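Local coordinates for protein methyl-coenzyme M reductase subunit beta (Methanosarcina barkeri, PDB 1E6Y) that forms part of the nickel enzyme that reduces methyl-coenzyme M with coenzyme B, releasing methane and the mixed heterodisulfide in the last step of methanogenesis, at residues V89-G94 with P113-I118. Residues are numbered along the deposited sequence; the frame is centred on the assembly and turned at random.
Sequences VQVDEG and PKSRII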
loop_
_atom_site.group_PDB
_atom_site.type_symbol
_atom_site.label_atom_id
_atom_site.label_comp_id
_atom_site.label_asym_id
_atom_site.label_seq_id
_atom_site.Cartn_x
_atom_site.Cartn_y
_atom_site.Cartn_z
ATOM N N VAL E 89 -16.246 29.183 -2.943
ATOM C CA VAL E 89 -16.244 28.288 -1.790
ATOM C C VAL E 89 -17.579 28.302 -1.043
ATOM O O VAL E 89 -18.034 27.261 -0.564
ATOM C CB VAL E 89 -15.102 28.650 -0.803
ATOM C CG1 VAL E 89 -15.208 27.814 0.466
ATOM C CG2 VAL E 89 -13.754 28.419 -1.460
ATOM N N GLN E 90 -18.215 29.471 -0.968
ATOM C CA GLN E 90 -19.465 29.620 -0.222
ATOM C C GLN E 90 -20.601 28.813 -0.848
ATOM O O GLN E 90 -20.556 28.475 -2.031
ATOM C CB GLN E 90 -19.861 31.101 -0.125
ATOM C CG GLN E 90 -20.415 31.697 -1.408
ATOM C CD GLN E 90 -21.047 33.058 -1.192
ATOM O OE1 GLN E 90 -20.787 33.730 -0.191
ATOM N NE2 GLN E 90 -21.880 33.476 -2.136
ATOM N N VAL E 91 -21.567 28.434 -0.015
ATOM C CA VAL E 91 -22.721 27.658 -0.449
ATOM C C VAL E 91 -23.984 28.516 -0.441
ATOM O O VAL E 91 -24.753 28.501 -1.400
ATOM C CB VAL E 91 -22.925 26.410 0.457
ATOM C CG1 VAL E 91 -24.276 25.770 0.186
ATOM C CG2 VAL E 91 -21.804 25.394 0.235
ATOM N N ASP E 92 -24.196 29.237 0.650
ATOM C CA ASP E 92 -25.303 30.190 0.754
ATOM C C ASP E 92 -24.725 31.580 0.973
ATOM O O ASP E 92 -23.702 31.734 1.635
ATOM C CB ASP E 92 -26.235 29.832 1.927
ATOM C CG ASP E 92 -26.604 28.359 1.959
ATOM O OD1 ASP E 92 -27.134 27.846 0.953
ATOM O OD2 ASP E 92 -26.323 27.706 2.987
ATOM N N GLU E 93 -25.380 32.584 0.396
ATOM C CA GLU E 93 -25.013 33.972 0.633
ATOM C C GLU E 93 -25.146 34.305 2.115
ATOM O O GLU E 93 -26.139 33.944 2.754
ATOM C CB GLU E 93 -25.904 34.895 -0.197
ATOM C CG GLU E 93 -25.332 35.236 -1.576
ATOM C CD GLU E 93 -24.104 36.139 -1.506
ATOM O OE1 GLU E 93 -23.299 36.120 -2.462
ATOM O OE2 GLU E 93 -23.948 36.877 -0.507
ATOM N N GLY E 94 -24.060 34.813 2.688
ATOM C CA GLY E 94 -24.070 35.173 4.094
ATOM C C GLY E 94 -23.853 34.007 5.039
ATOM O O GLY E 94 -24.106 34.130 6.240
ATOM N N PRO E 113 -17.751 26.724 4.311
ATOM C CA PRO E 113 -18.930 26.707 5.182
ATOM C C PRO E 113 -19.133 25.331 5.812
ATOM O O PRO E 113 -18.785 24.314 5.210
ATOM C CB PRO E 113 -20.074 27.069 4.238
ATOM C CG PRO E 113 -19.597 26.609 2.893
ATOM C CD PRO E 113 -18.121 26.882 2.891
ATOM N N LYS E 114 -19.694 25.307 7.016
ATOM C CA LYS E 114 -19.971 24.058 7.724
ATOM C C LYS E 114 -20.790 23.083 6.888
ATOM O O LYS E 114 -20.641 21.871 7.020
ATOM C CB LYS E 114 -20.698 24.338 9.044
ATOM C CG LYS E 114 -19.769 24.750 10.163
ATOM C CD LYS E 114 -20.519 25.246 11.387
ATOM C CE LYS E 114 -19.537 25.542 12.517
ATOM N NZ LYS E 114 -20.120 26.352 13.626
ATOM N N SER E 115 -21.604 23.620 5.985
ATOM C CA SER E 115 -22.446 22.804 5.120
ATOM C C SER E 115 -21.661 21.794 4.277
ATOM O O SER E 115 -22.165 20.705 3.997
ATOM C CB SER E 115 -23.292 23.697 4.203
ATOM O OG SER E 115 -22.477 24.522 3.389
ATOM N N ARG E 116 -20.438 22.141 3.877
ATOM C CA ARG E 116 -19.626 21.204 3.087
ATOM C C ARG E 116 -19.145 20.036 3.945
ATOM O O ARG E 116 -19.073 18.911 3.448
ATOM C CB ARG E 116 -18.450 21.909 2.420
ATOM C CG ARG E 116 -18.870 22.973 1.411
ATOM C CD ARG E 116 -17.693 23.463 0.589
ATOM N NE ARG E 116 -18.059 24.454 -0.427
ATOM C CZ ARG E 116 -18.643 24.163 -1.595
ATOM N NH1 ARG E 116 -18.902 25.188 -2.414
ATOM N NH2 ARG E 116 -18.970 22.942 -1.948
ATOM N N ILE E 117 -18.904 20.289 5.228
ATOM C CA ILE E 117 -18.524 19.239 6.162
ATOM C C ILE E 117 -19.747 18.405 6.557
ATOM O O ILE E 117 -19.672 17.176 6.637
ATOM C CB ILE E 117 -17.862 19.851 7.423
ATOM C CG1 ILE E 117 -16.529 20.502 7.040
ATOM C CG2 ILE E 117 -17.661 18.788 8.500
ATOM C CD1 ILE E 117 -15.564 19.572 6.308
ATOM N N ILE E 118 -20.890 19.066 6.712
ATOM C CA ILE E 118 -22.132 18.384 7.069
ATOM C C ILE E 118 -22.574 17.434 5.954
ATOM O O ILE E 118 -22.951 16.292 6.217
ATOM C CB ILE E 118 -23.258 19.410 7.366
ATOM C CG1 ILE E 118 -22.914 20.202 8.632
ATOM C CG2 ILE E 118 -24.603 18.699 7.539
ATOM C CD1 ILE E 118 -23.765 21.439 8.835
HETATM O O HOH W 1 -23.603 27.167 3.714
#
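Where helix 78-89 gives out at Gln-90, the chain passes the start of the short helix 114-118, the CA atoms of Gln-90 and Pro-113 lying 6.2 Å apart. Arg-116, its chain extended from CG to NE, closes on the last helical carbonyl with two moderately bent hydrogen bonds, and Val-89 O lies close to the guanidinium plane. The bond from Arg-116 NE to Val-89 O (2.8 Å, N-H...O 153°) runs in the carbonyl plane, whereas Arg-116 NH1 reaches Val-89 O (2.9 Å, 143°) from above that plane. Val-91 CG2 sits over the centre of one guanidinium face, 3.8 Å above it, and also meets Pro-113 CG at 3.7 Å. Val-89 CG1, anti to its backbone N, touches Pro-113 CD at 3.9 Å. On the flank of Val-91, Ser-115 OG donates to a water that in turn donates to Asp-92 OD2, adding a water-mediated link between loop and helix. An alanine here in place of Arg-116, lacking both guanidinium donors and the face under Val-91 CG2, would probably loosen the hold of helix 114-118 on the end of helix 78-89. Asp-95 and Asp-96 accept hydrogen bonds from the backbone N of Val-91 and Lys-114, respectively, and Arg-27 of the second beta subunit donates one to Val-91 O. Helix 125-141 packs against Val-89 and Arg-116, and the contact joins the chain ends flanking antiparallel strands 98-102 and 107-111, away from the coenzyme sites.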